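Local coordinates for putative molybdenum cofactor biosynthesis protein (Corynebacterium diphtheriae, PDB 2G2C) that is of unknown function but probably binds molybdopterin and takes part in molybdenum cofactor biosynthesis, at residues I10-D15 with R22-L27; P28-L33 with G144-T149; V51-D56 with R82-T87; T57-I62 with T91-H96; R71-A76 with A134-A139. All blocks are in the same frame, centred on the assembly; numbering follows the deposited sequence.

Interaction 1: residues I10-D15 with R22-L27; sequences IIVVSD and RENKAL
Apolar contacts carry most of this meeting between the end of strand 5-13 and the chain as it enters helix 26-34. Ile10 and Val12, two residues apart on the strand and so on the same side of it, both point toward 22-27. Ile10 sends its CD1 methyl against the CD1 methyl of Leu27, 3.8 Å from Ile10 CD1; the two side chains cross at about a right angle. Val12 works through CG2, the methyl anti to its carbonyl carbon, which rests 3.9 Å from Ala26 CB.

In the fold, this strand sits inside a sheet with helices on both faces, the alpha/beta layout of molybdopterin-binding domains. Its Ile10 and Val12 side faces helix 26-34, while Ile11 and Val13 face helix 55-67. The chain leaves the sheet through Ser14, which caps helix 15-19 by accepting from Ile17 N, and returns through 22-27.

The polar part belongs to Asn24. With CG anti to the backbone N (chi1 -177°), its amide swings back over the coming turn, and OD1 accepts from Leu27 N at 3.0 Å in a nearly straight bond (165° at the hydrogen). The donor stands above the carbonyl plane, 40° out of it. This capping bond takes up the N-H of Leu27 as the chain enters the helix and fixes the amide in place. The same OD1 meets Val12 tip to tip, 3.7 Å from Val12 CG2, so the valine methyl packs on both the capping amide and Ala26.

Interaction 2: residues P28-L33 with G144-T149; sequences PLLQRL and GGITDT
Gly144 O is the best-held polar atom here, gripped by two donors from its own helix. Asp148 N gives the regular helical bond at 3.0 Å, and Thr147 OG1 adds a second at 2.9 Å from Gly144 O, coming in above the carbonyl plane. That bond accounts for the threonine's torsion: OG1 sits in the crowded position between backbone N and carbonyl carbon (chi1 65°), folded back on the helix, while CG2 is turned out beside the backbone N to meet Leu29.

The segments 28-33 and 144-149 run 24° from parallel, their axes 10.7 Å apart at the closest. Ile146 CG2 is the centre of the packing. It lies among three leucines: 3.7 Å from Leu30 CD2, which crosses it at about a right angle, 3.9 Å from Leu29 CD2, which slides past in the opposite direction, and 3.9 Å from Leu33 CD1. Leu29 CD2 also reaches Thr147 CG2 at 4.0 Å. Ile146 also packs on Ala139 of strand 135-139, so the two helices lie together on one face of the sheet. Methyl against methyl throughout, with the threonine hydroxyl bonded within its own helix, the contact depends on shape and burial of apolar surface.

Interaction 3: residues V51-D56 with R82-T87; sequences VPEGYD and RAKNQT
A single water sits at the heart of this contact and ties the two segments together. It accepts from Gly54 N and from Gln86 N, each 3.0 Å away, and donates to Glu53 OE1 at 3.1 Å and, at the longer 3.3 Å, to Thr87 OG1. Four bonds thus hold it, two from each segment. Gly54 and Gln86 each stand at the N-cap of a helix, so the water links the two helix starts through their backbone N-H groups. Lys84 O lies 3.1 Å from Gly54 N, but at a poor angle for a bond.

Glu53 reaches the water by way of a bent chain (chi2 -121°), which lays its carboxylate beside the Asn85 side chain, the two flat groups pointing the same way. Lys84 takes a different course: CG starts in the crowded position between backbone N and carbonyl carbon, then the chain runs extended obliquely past Glu53, with Lys84 CG 3.9 Å from Glu53 CB. Its ammonium makes a salt bridge with Asp15; Glu53 OE2 lies 4.5 Å from Lys84 NZ, too far for another but near enough that its charge may be felt. Gln86 CB packs 3.5 Å from Tyr55 N.

Gly54, at phi 142° and psi 169°, takes backbone angles at which a side chain would collide with the preceding carbonyl. The Asn85 side chain lies about 6 Å from a bound sodium ion. Both segments are connections at the end of the sheet: 82-87, opening with a type I turn, leads into helix 87-92, while 51-56 joins strand 42-51 to helix 55-67.

Interaction 4: residues T57-I62 with T91-H96; sequences TVVEAI and TASFIH
The aromatic contact dominates. Ile62 lays its CG2 methyl over one face of the Phe94 ring, 3.6 Å from the centroid and only 10° off the ring normal, a well-centred CH-pi contact. CG2 is the branch anti to the backbone N; the other branch, CG1, stands beside the N (chi1 -66°) and takes CD1 off in another direction. Phe94 reaches back with CG anti to its carbonyl carbon (chi1 -64°), and its ring edge is turned to the helix backbone: Val59 O approaches CZ near the ring plane, with 3.5 Å between Val59 O and Phe94 CZ.

Aliphatic packing adds Val59 CG1, 3.9 Å from Phe94 CZ, the two side chains crossing obliquely.

A methyl also meets a hydroxyl oxygen: Ile62 CD1 comes within 3.6 Å of Thr91 OG1, with the side chains at about a right angle. Polar groups are satisfied apart from the partner segment. Thr91 OG1 is bonded to Thr87 O and to Asn138 ND2, and Ser93 OG to Ala90 O. Along the backbone, Phe94 N bonds to Thr91 O at 2.9 Å, and a type I turn from Ala92 to Ile95 follows; it brings Phe94 against helix 55-67, a face to Ile62 and an edge to Val59 O. On that helix Ala63 and Leu66 also touch Phe94, while Ile62 also packs on Ile11, so the contact joins helix 55-67 to the end region of helix 87-92, beside strand 5-13.

Interaction 5: residues R71-A76 with A134-A139; sequences RFIITA and ALIVNA
Two neighbouring parallel strands at the centre of the mixed sheet, 72-76 and 135-139, make this contact. Five backbone bonds alternate between them in the regular parallel pattern. Arg71 O accepts from Leu135 N at 2.8 Å, Leu135 O from Ile73 N, Ile73 O from Val137 N, Val137 O from Thr75 N, and Thr75 O from Ala139 N. The three middle bonds run nearly along the C=O axis; in the two end ones the donor stands above the carbonyl plane.

On the face of Phe72, Ile74 and Ala76, the Phe72 ring lies alongside Leu135, with Phe72 CD1 3.8 Å from Leu135 CD2, and turns an edge to Val137 CG2. Ile74 CD1 touches Val137 CG1 at 3.9 Å.

The other face carries a polar pair. Asn138 ND2 donates to Thr75 OG1 at 2.9 Å, bent to 135° at the hydrogen. ND2 also bonds Thr91 OG1 and OD1 accepts from Ile123 N, so the buried amide is held from several sides. The Thr75 hydroxyl donates to a water 2.6 Å from Thr75 OG1, and that water donates to Ala139 O at 2.7 Å, bridging the two strands.

Helix 143-153 covers the face of Phe72 and Val137 through Trp150 and Ile153, while helix 55-67 packs on Ile73 and Ile136.

Interactions 5 and 1 are buried, 5 nearest the centre of the chain and the one contact of the five built on backbone bonds between strands; 2 and 4 are partly buried, and 3 lies at the surface and relies on a water and charged groups. Interactions 1 and 2 share helix 26-34 and pack it on one face of the sheet, almost wholly through aliphatic side chains, meeting each other at Ala26 and Ile146. Interactions 3 and 4 share helix 55-67 on the other face. Probable backbone bonds tie interaction 1 to two others: Ala76 N to Ile11 O with interaction 5, Val51 N to Val12 O with interaction 3. Interactions 2 and 4 do not touch, with nearest atoms about 12 Å apart.

Interaction 1: residues I10-D15 with R22-L27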
# COMPACT_ATOMS: atom_id res chain seq x y z
N ILE A 10 -1.61 -3.34 6.43
CA ILE A 10 -0.58 -2.29 6.35
C ILE A 10 0.81 -2.92 6.45
O ILE A 10 1.03 -3.81 7.32
CB ILE A 10 -0.77 -1.24 7.48
CG1 ILE A 10 -2.12 -0.50 7.26
CG2 ILE A 10 0.50 -0.34 7.63
CD1 ILE A 10 -2.57 0.35 8.44
N ILE A 11 1.71 -2.46 5.58
CA ILE A 11 3.11 -2.95 5.61
C ILE A 11 4.03 -1.74 5.63
O ILE A 11 4.11 -1.00 4.65
CB ILE A 11 3.42 -3.82 4.37
CG1 ILE A 11 2.48 -5.03 4.37
CG2 ILE A 11 4.89 -4.20 4.36
CD1 ILE A 11 2.43 -5.81 3.01
N VAL A 12 4.65 -1.50 6.79
CA VAL A 12 5.57 -0.38 6.88
C VAL A 12 6.99 -0.90 6.60
O VAL A 12 7.44 -1.84 7.23
CB VAL A 12 5.46 0.30 8.26
CG1 VAL A 12 6.57 1.31 8.44
CG2 VAL A 12 4.09 0.95 8.42
N VAL A 13 7.66 -0.29 5.63
CA VAL A 13 8.92 -0.80 5.14
C VAL A 13 10.02 0.19 5.58
O VAL A 13 10.08 1.33 5.09
CB VAL A 13 8.89 -0.93 3.58
CG1 VAL A 13 10.21 -1.49 3.02
CG2 VAL A 13 7.66 -1.77 3.10
N SER A 14 10.84 -0.25 6.54
CA SER A 14 11.83 0.66 7.15
C SER A 14 12.78 -0.08 8.03
O SER A 14 12.34 -0.74 8.96
CB SER A 14 11.11 1.68 8.04
OG SER A 14 12.04 2.44 8.84
N ASP A 15 14.06 0.03 7.75
CA ASP A 15 15.08 -0.58 8.59
C ASP A 15 15.01 -0.03 10.02
O ASP A 15 14.96 -0.81 10.97
CB ASP A 15 16.45 -0.38 7.98
CG ASP A 15 16.66 -1.26 6.74
OD1 ASP A 15 15.90 -2.22 6.61
OD2 ASP A 15 17.60 -1.00 5.96
N ARG A 22 13.26 3.98 15.45
CA ARG A 22 12.41 5.03 14.91
C ARG A 22 10.95 4.65 15.13
O ARG A 22 10.60 3.47 15.07
CB ARG A 22 12.71 5.24 13.42
CG ARG A 22 12.14 6.52 12.85
CD ARG A 22 12.82 6.97 11.55
NE ARG A 22 14.29 7.02 11.59
CZ ARG A 22 15.04 7.66 12.50
NH1 ARG A 22 14.50 8.31 13.53
NH2 ARG A 22 16.36 7.62 12.39
N GLU A 23 10.12 5.64 15.44
CA GLU A 23 8.70 5.44 15.73
C GLU A 23 7.91 5.07 14.49
O GLU A 23 8.13 5.65 13.42
CB GLU A 23 8.07 6.73 16.32
CG GLU A 23 8.45 7.05 17.76
CD GLU A 23 7.34 7.78 18.51
OE1 GLU A 23 7.63 8.81 19.17
OE2 GLU A 23 6.17 7.32 18.45
N ASN A 24 6.98 4.13 14.63
CA ASN A 24 6.09 3.82 13.52
C ASN A 24 4.95 4.87 13.52
O ASN A 24 3.95 4.72 14.23
CB ASN A 24 5.58 2.40 13.63
CG ASN A 24 4.69 1.98 12.44
OD1 ASN A 24 4.33 2.81 11.57
ND2 ASN A 24 4.36 0.71 12.40
N LYS A 25 5.14 5.93 12.75
CA LYS A 25 4.11 6.96 12.63
C LYS A 25 3.11 6.66 11.51
O LYS A 25 1.99 7.22 11.50
CB LYS A 25 4.71 8.33 12.37
CG LYS A 25 5.54 8.83 13.51
CD LYS A 25 5.99 10.26 13.21
CE LYS A 25 6.94 10.75 14.29
NZ LYS A 25 8.01 11.57 13.65
N ALA A 26 3.52 5.82 10.56
CA ALA A 26 2.65 5.52 9.42
C ALA A 26 1.42 4.73 9.80
O ALA A 26 0.31 4.98 9.28
CB ALA A 26 3.45 4.79 8.31
N LEU A 27 1.61 3.75 10.68
CA LEU A 27 0.50 2.89 11.11
C LEU A 27 -0.66 3.70 11.74
O LEU A 27 -1.81 3.61 11.29
CB LEU A 27 1.03 1.80 12.07
CG LEU A 27 -0.02 0.99 12.80
CD1 LEU A 27 -0.98 0.25 11.84
CD2 LEU A 27 0.68 0.07 13.76

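Interaction 2: residues P28-L33 with G144-T149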
# COMPACT_ATOMS: atom_id res chain seq x y z
N PRO A 28 -0.39 4.46 12.82
CA PRO A 28 -1.50 5.22 13.44
C PRO A 28 -2.10 6.27 12.52
O PRO A 28 -3.32 6.52 12.58
CB PRO A 28 -0.88 5.87 14.68
CG PRO A 28 0.59 5.89 14.42
CD PRO A 28 0.87 4.63 13.56
N LEU A 29 -1.26 6.86 11.67
CA LEU A 29 -1.78 7.80 10.68
C LEU A 29 -2.75 7.08 9.71
O LEU A 29 -3.90 7.52 9.51
CB LEU A 29 -0.66 8.55 9.93
CG LEU A 29 -1.11 9.36 8.71
CD1 LEU A 29 -2.14 10.43 9.08
CD2 LEU A 29 0.10 9.97 8.08
N LEU A 30 -2.28 5.98 9.12
CA LEU A 30 -3.18 5.18 8.23
C LEU A 30 -4.48 4.74 8.91
O LEU A 30 -5.55 4.78 8.28
CB LEU A 30 -2.46 3.97 7.64
CG LEU A 30 -1.43 4.40 6.57
CD1 LEU A 30 -0.35 3.32 6.38
CD2 LEU A 30 -2.13 4.76 5.22
N GLN A 31 -4.38 4.32 10.18
CA GLN A 31 -5.59 3.96 10.93
C GLN A 31 -6.56 5.14 11.04
O GLN A 31 -7.77 4.95 10.91
CB GLN A 31 -5.24 3.42 12.31
CG GLN A 31 -4.57 2.04 12.23
CD GLN A 31 -4.05 1.53 13.56
OE1 GLN A 31 -4.41 0.42 13.97
NE2 GLN A 31 -3.22 2.33 14.24
N ARG A 32 -6.04 6.36 11.26
CA ARG A 32 -6.90 7.55 11.29
C ARG A 32 -7.55 7.85 9.93
O ARG A 32 -8.75 8.20 9.84
CB ARG A 32 -6.11 8.79 11.79
CG ARG A 32 -5.69 8.69 13.25
CD ARG A 32 -4.82 9.84 13.71
NE ARG A 32 -4.76 9.76 15.17
CZ ARG A 32 -3.69 9.53 15.91
NH1 ARG A 32 -2.47 9.46 15.36
NH2 ARG A 32 -3.82 9.43 17.24
N LEU A 33 -6.76 7.70 8.87
CA LEU A 33 -7.26 7.96 7.53
C LEU A 33 -8.33 6.94 7.14
O LEU A 33 -9.29 7.28 6.42
CB LEU A 33 -6.12 8.01 6.49
CG LEU A 33 -5.07 9.08 6.81
CD1 LEU A 33 -3.83 8.89 5.98
CD2 LEU A 33 -5.64 10.50 6.60
N GLY A 144 3.40 13.25 5.16
CA GLY A 144 2.84 14.08 4.09
C GLY A 144 2.61 13.29 2.82
O GLY A 144 1.57 13.43 2.16
N GLY A 145 3.56 12.41 2.48
CA GLY A 145 3.42 11.58 1.29
C GLY A 145 2.24 10.61 1.45
O GLY A 145 1.48 10.41 0.51
N ILE A 146 2.08 10.02 2.63
CA ILE A 146 0.94 9.14 2.90
C ILE A 146 -0.38 9.89 2.75
O ILE A 146 -1.34 9.35 2.21
CB ILE A 146 1.07 8.56 4.32
CG1 ILE A 146 2.20 7.53 4.35
CG2 ILE A 146 -0.21 7.89 4.76
CD1 ILE A 146 2.70 7.19 5.75
N THR A 147 -0.47 11.11 3.29
CA THR A 147 -1.75 11.84 3.21
C THR A 147 -2.10 12.24 1.77
O THR A 147 -3.28 12.26 1.39
CB THR A 147 -1.79 13.08 4.14
OG1 THR A 147 -0.83 14.05 3.71
CG2 THR A 147 -1.51 12.66 5.58
N ASP A 148 -1.09 12.56 0.97
CA ASP A 148 -1.30 12.86 -0.45
C ASP A 148 -1.74 11.61 -1.23
O ASP A 148 -2.64 11.66 -2.09
CB ASP A 148 -0.05 13.47 -1.07
CG ASP A 148 0.15 14.93 -0.70
OD1 ASP A 148 -0.82 15.62 -0.27
OD2 ASP A 148 1.30 15.39 -0.82
N THR A 149 -1.12 10.47 -0.92
CA THR A 149 -1.53 9.23 -1.57
C THR A 149 -2.98 8.93 -1.22
O THR A 149 -3.80 8.62 -2.08
CB THR A 149 -0.61 8.07 -1.14
OG1 THR A 149 0.68 8.30 -1.71
CG2 THR A 149 -1.17 6.73 -1.57

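Interaction 3: residues V51-D56 with R82-T87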
# COMPACT_ATOMS: atom_id res chain seq x y z
N VAL A 51 8.55 -4.26 8.23
CA VAL A 51 9.60 -5.14 7.71
C VAL A 51 10.82 -4.28 7.35
O VAL A 51 10.68 -3.10 7.03
CB VAL A 51 9.08 -5.94 6.44
CG1 VAL A 51 7.91 -6.84 6.84
CG2 VAL A 51 8.71 -5.01 5.27
N PRO A 52 12.01 -4.89 7.38
CA PRO A 52 13.18 -4.21 6.86
C PRO A 52 13.01 -3.95 5.35
O PRO A 52 12.19 -4.61 4.67
CB PRO A 52 14.32 -5.23 7.05
CG PRO A 52 13.80 -6.22 8.02
CD PRO A 52 12.31 -6.24 7.89
N GLU A 53 13.82 -3.04 4.83
CA GLU A 53 13.82 -2.79 3.39
C GLU A 53 14.28 -4.00 2.60
O GLU A 53 15.09 -4.80 3.07
CB GLU A 53 14.74 -1.63 3.06
CG GLU A 53 14.24 -0.41 3.72
CD GLU A 53 13.94 0.69 2.75
OE1 GLU A 53 13.57 0.35 1.58
OE2 GLU A 53 14.06 1.87 3.18
N GLY A 54 13.80 -4.12 1.37
CA GLY A 54 14.33 -5.12 0.46
C GLY A 54 13.22 -5.73 -0.39
O GLY A 54 12.03 -5.59 -0.08
N TYR A 55 13.61 -6.48 -1.42
CA TYR A 55 12.68 -7.18 -2.26
C TYR A 55 12.04 -8.36 -1.49
O TYR A 55 10.80 -8.49 -1.42
CB TYR A 55 13.41 -7.67 -3.48
CG TYR A 55 12.53 -8.26 -4.55
CD1 TYR A 55 12.06 -7.47 -5.62
CD2 TYR A 55 12.18 -9.62 -4.52
CE1 TYR A 55 11.27 -8.01 -6.62
CE2 TYR A 55 11.40 -10.19 -5.51
CZ TYR A 55 10.94 -9.38 -6.58
OH TYR A 55 10.15 -9.94 -7.57
N ASP A 56 12.88 -9.23 -0.93
CA ASP A 56 12.34 -10.45 -0.33
C ASP A 56 11.41 -10.18 0.85
O ASP A 56 10.38 -10.84 1.01
CB ASP A 56 13.49 -11.36 0.08
CG ASP A 56 14.48 -11.58 -1.06
OD1 ASP A 56 14.33 -12.60 -1.78
OD2 ASP A 56 15.39 -10.74 -1.25
N ARG A 82 17.76 3.94 -3.58
CA ARG A 82 18.76 3.11 -2.92
C ARG A 82 18.59 1.66 -3.36
O ARG A 82 17.48 1.21 -3.67
CB ARG A 82 18.60 3.19 -1.40
CG ARG A 82 18.99 4.53 -0.79
CD ARG A 82 19.15 4.43 0.73
NE ARG A 82 19.99 3.29 1.13
CZ ARG A 82 20.64 3.17 2.29
NH1 ARG A 82 20.60 4.14 3.20
NH2 ARG A 82 21.35 2.08 2.52
N ALA A 83 19.69 0.90 -3.36
CA ALA A 83 19.61 -0.50 -3.74
C ALA A 83 18.52 -1.25 -2.95
O ALA A 83 17.82 -2.09 -3.53
CB ALA A 83 20.97 -1.20 -3.58
N LYS A 84 18.41 -0.99 -1.64
CA LYS A 84 17.46 -1.73 -0.80
C LYS A 84 16.01 -1.27 -0.94
O LYS A 84 15.10 -1.92 -0.42
CB LYS A 84 17.85 -1.56 0.68
CG LYS A 84 17.76 -0.10 1.22
CD LYS A 84 18.26 -0.01 2.69
CE LYS A 84 18.02 1.38 3.28
NZ LYS A 84 18.29 1.39 4.74
N ASN A 85 15.81 -0.14 -1.65
CA ASN A 85 14.46 0.39 -1.86
C ASN A 85 13.80 -0.37 -3.00
O ASN A 85 13.91 0.01 -4.18
CB ASN A 85 14.50 1.87 -2.25
CG ASN A 85 14.98 2.76 -1.15
OD1 ASN A 85 14.88 2.45 0.03
ND2 ASN A 85 15.47 3.90 -1.55
N GLN A 86 13.14 -1.47 -2.65
CA GLN A 86 12.61 -2.41 -3.65
C GLN A 86 11.09 -2.61 -3.47
O GLN A 86 10.52 -3.58 -3.99
CB GLN A 86 13.34 -3.74 -3.55
CG GLN A 86 14.81 -3.72 -3.92
CD GLN A 86 15.06 -3.46 -5.39
OE1 GLN A 86 15.97 -2.66 -5.76
NE2 GLN A 86 14.24 -4.07 -6.23
N THR A 87 10.43 -1.69 -2.76
CA THR A 87 8.98 -1.88 -2.60
C THR A 87 8.24 -1.91 -3.95
O THR A 87 7.41 -2.78 -4.15
CB THR A 87 8.39 -0.85 -1.66
OG1 THR A 87 9.08 -0.97 -0.41
CG2 THR A 87 6.88 -1.03 -1.50
O HOH W 1 12.14 -2.01 0.14

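Interaction 4: residues T57-I62 with T91-H96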
# COMPACT_ATOMS: atom_id res chain seq x y z
N THR A 57 11.78 -9.21 1.68
CA THR A 57 10.96 -8.89 2.86
C THR A 57 9.59 -8.34 2.45
O THR A 57 8.54 -8.70 3.03
CB THR A 57 11.65 -7.88 3.75
OG1 THR A 57 12.15 -6.80 2.94
CG2 THR A 57 12.80 -8.62 4.46
N VAL A 58 9.58 -7.45 1.45
CA VAL A 58 8.28 -6.89 1.01
C VAL A 58 7.42 -7.95 0.29
O VAL A 58 6.23 -8.10 0.56
CB VAL A 58 8.50 -5.62 0.18
CG1 VAL A 58 7.20 -5.09 -0.40
CG2 VAL A 58 9.19 -4.57 1.04
N VAL A 59 8.05 -8.73 -0.60
CA VAL A 59 7.33 -9.85 -1.22
C VAL A 59 6.69 -10.77 -0.19
O VAL A 59 5.52 -11.14 -0.34
CB VAL A 59 8.23 -10.71 -2.17
CG1 VAL A 59 7.50 -12.03 -2.58
CG2 VAL A 59 8.60 -9.89 -3.39
N GLU A 60 7.45 -11.14 0.84
CA GLU A 60 6.90 -12.06 1.85
C GLU A 60 5.72 -11.42 2.56
O GLU A 60 4.70 -12.06 2.78
CB GLU A 60 7.97 -12.43 2.86
CG GLU A 60 7.50 -13.31 3.95
CD GLU A 60 8.60 -13.63 4.94
OE1 GLU A 60 9.39 -12.71 5.34
OE2 GLU A 60 8.67 -14.82 5.33
N ALA A 61 5.86 -10.14 2.93
CA ALA A 61 4.76 -9.44 3.60
C ALA A 61 3.49 -9.32 2.74
O ALA A 61 2.36 -9.47 3.24
CB ALA A 61 5.23 -8.08 4.09
N ILE A 62 3.66 -9.00 1.44
CA ILE A 62 2.50 -8.90 0.58
C ILE A 62 1.82 -10.26 0.36
O ILE A 62 0.59 -10.36 0.43
CB ILE A 62 2.87 -8.27 -0.78
CG1 ILE A 62 3.30 -6.79 -0.57
CG2 ILE A 62 1.70 -8.33 -1.72
CD1 ILE A 62 3.83 -6.09 -1.87
N THR A 91 6.24 -5.12 -5.29
CA THR A 91 4.83 -4.98 -5.54
C THR A 91 4.46 -5.40 -6.96
O THR A 91 3.45 -6.10 -7.17
CB THR A 91 4.39 -3.54 -5.25
OG1 THR A 91 4.67 -3.22 -3.88
CG2 THR A 91 2.86 -3.34 -5.58
N ALA A 92 5.25 -4.96 -7.94
CA ALA A 92 4.97 -5.21 -9.35
C ALA A 92 4.86 -6.72 -9.60
O ALA A 92 4.11 -7.15 -10.53
CB ALA A 92 6.07 -4.63 -10.19
N SER A 93 5.58 -7.51 -8.80
CA SER A 93 5.56 -8.99 -9.03
C SER A 93 4.17 -9.58 -8.85
O SER A 93 3.92 -10.72 -9.34
CB SER A 93 6.57 -9.72 -8.13
OG SER A 93 6.15 -9.77 -6.78
N PHE A 94 3.26 -8.85 -8.17
CA PHE A 94 1.90 -9.31 -7.87
C PHE A 94 0.86 -8.68 -8.79
O PHE A 94 -0.31 -9.06 -8.74
CB PHE A 94 1.49 -8.92 -6.46
CG PHE A 94 2.32 -9.59 -5.41
CD1 PHE A 94 1.97 -10.86 -4.93
CD2 PHE A 94 3.49 -8.98 -4.92
CE1 PHE A 94 2.73 -11.49 -3.94
CE2 PHE A 94 4.28 -9.63 -3.94
CZ PHE A 94 3.89 -10.87 -3.45
N ILE A 95 1.25 -7.64 -9.54
CA ILE A 95 0.22 -6.83 -10.21
C ILE A 95 -0.24 -7.44 -11.51
O ILE A 95 0.58 -7.83 -12.37
CB ILE A 95 0.75 -5.38 -10.42
CG1 ILE A 95 1.02 -4.71 -9.05
CG2 ILE A 95 -0.16 -4.59 -11.35
CD1 ILE A 95 -0.19 -4.76 -8.11
N HIS A 96 -1.56 -7.49 -11.64
CA HIS A 96 -2.23 -7.93 -12.85
C HIS A 96 -2.45 -6.73 -13.77
O HIS A 96 -2.19 -6.79 -14.97
CB HIS A 96 -3.57 -8.60 -12.47
CG HIS A 96 -4.41 -9.04 -13.64
ND1 HIS A 96 -5.05 -8.14 -14.48
CD2 HIS A 96 -4.81 -10.27 -14.05
CE1 HIS A 96 -5.73 -8.80 -15.40
NE2 HIS A 96 -5.59 -10.10 -15.17

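Interaction 5: residues R71-A76 with A134-A139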
# COMPACT_ATOMS: atom_id res chain seq x y z
N ARG A 71 -7.80 -7.62 0.85
CA ARG A 71 -8.13 -7.10 -0.48
C ARG A 71 -7.64 -5.66 -0.71
O ARG A 71 -7.74 -5.14 -1.80
CB ARG A 71 -9.61 -7.26 -0.81
CG ARG A 71 -10.01 -8.75 -0.90
CD ARG A 71 -11.37 -8.88 -1.52
NE ARG A 71 -11.42 -8.39 -2.90
CZ ARG A 71 -12.50 -7.90 -3.50
NH1 ARG A 71 -13.69 -7.87 -2.86
NH2 ARG A 71 -12.39 -7.43 -4.76
N PHE A 72 -7.10 -5.04 0.35
CA PHE A 72 -6.51 -3.71 0.23
C PHE A 72 -5.23 -3.78 1.03
O PHE A 72 -5.27 -4.10 2.22
CB PHE A 72 -7.44 -2.62 0.78
CG PHE A 72 -6.80 -1.26 0.78
CD1 PHE A 72 -6.30 -0.71 -0.39
CD2 PHE A 72 -6.66 -0.52 1.95
CE1 PHE A 72 -5.69 0.55 -0.40
CE2 PHE A 72 -6.03 0.75 1.93
CZ PHE A 72 -5.57 1.28 0.77
N ILE A 73 -4.10 -3.55 0.36
CA ILE A 73 -2.81 -3.59 1.01
C ILE A 73 -2.15 -2.28 0.74
O ILE A 73 -2.02 -1.89 -0.44
CB ILE A 73 -1.94 -4.74 0.43
CG1 ILE A 73 -2.61 -6.09 0.70
CG2 ILE A 73 -0.52 -4.67 1.02
CD1 ILE A 73 -1.91 -7.32 0.08
N ILE A 74 -1.74 -1.58 1.80
CA ILE A 74 -1.03 -0.31 1.61
C ILE A 74 0.36 -0.45 2.26
O ILE A 74 0.46 -0.89 3.41
CB ILE A 74 -1.83 0.90 2.11
CG1 ILE A 74 -1.07 2.21 1.77
CG2 ILE A 74 -2.14 0.77 3.58
CD1 ILE A 74 -1.98 3.44 1.60
N THR A 75 1.40 -0.12 1.50
CA THR A 75 2.77 -0.14 2.02
C THR A 75 3.20 1.32 2.24
O THR A 75 2.69 2.25 1.58
CB THR A 75 3.76 -0.81 1.04
OG1 THR A 75 3.86 -0.06 -0.19
CG2 THR A 75 3.29 -2.25 0.71
N ALA A 76 4.15 1.52 3.15
CA ALA A 76 4.71 2.86 3.37
C ALA A 76 6.19 2.70 3.42
O ALA A 76 6.68 2.03 4.34
CB ALA A 76 4.15 3.45 4.71
N ALA A 134 -7.10 -8.08 -5.10
CA ALA A 134 -6.73 -7.06 -4.12
C ALA A 134 -6.17 -5.83 -4.82
O ALA A 134 -5.61 -5.92 -5.92
CB ALA A 134 -5.71 -7.60 -3.16
N LEU A 135 -6.34 -4.68 -4.18
CA LEU A 135 -5.71 -3.43 -4.59
C LEU A 135 -4.48 -3.19 -3.71
O LEU A 135 -4.60 -3.27 -2.49
CB LEU A 135 -6.69 -2.29 -4.34
CG LEU A 135 -6.17 -0.87 -4.55
CD1 LEU A 135 -5.83 -0.59 -6.05
CD2 LEU A 135 -7.23 0.11 -4.02
N ILE A 136 -3.32 -2.94 -4.31
CA ILE A 136 -2.10 -2.68 -3.56
C ILE A 136 -1.67 -1.26 -3.91
O ILE A 136 -1.68 -0.88 -5.11
CB ILE A 136 -1.00 -3.69 -3.91
CG1 ILE A 136 -1.50 -5.12 -3.74
CG2 ILE A 136 0.26 -3.44 -3.05
CD1 ILE A 136 -0.47 -6.14 -4.07
N VAL A 137 -1.31 -0.49 -2.87
CA VAL A 137 -0.91 0.92 -3.04
C VAL A 137 0.39 1.11 -2.30
O VAL A 137 0.48 0.77 -1.11
CB VAL A 137 -1.98 1.87 -2.40
CG1 VAL A 137 -1.48 3.32 -2.30
CG2 VAL A 137 -3.28 1.81 -3.17
N ASN A 138 1.41 1.62 -3.00
CA ASN A 138 2.70 1.99 -2.37
C ASN A 138 2.70 3.46 -2.01
O ASN A 138 2.66 4.32 -2.92
CB ASN A 138 3.87 1.81 -3.34
CG ASN A 138 4.09 0.38 -3.81
OD1 ASN A 138 4.66 0.21 -4.88
ND2 ASN A 138 3.71 -0.62 -3.01
N ALA A 139 2.75 3.78 -0.71
CA ALA A 139 2.95 5.17 -0.28
C ALA A 139 4.39 5.43 0.13
O ALA A 139 5.13 4.51 0.46
CB ALA A 139 2.02 5.49 0.89
O HOH W 2 5.62 1.91 -0.16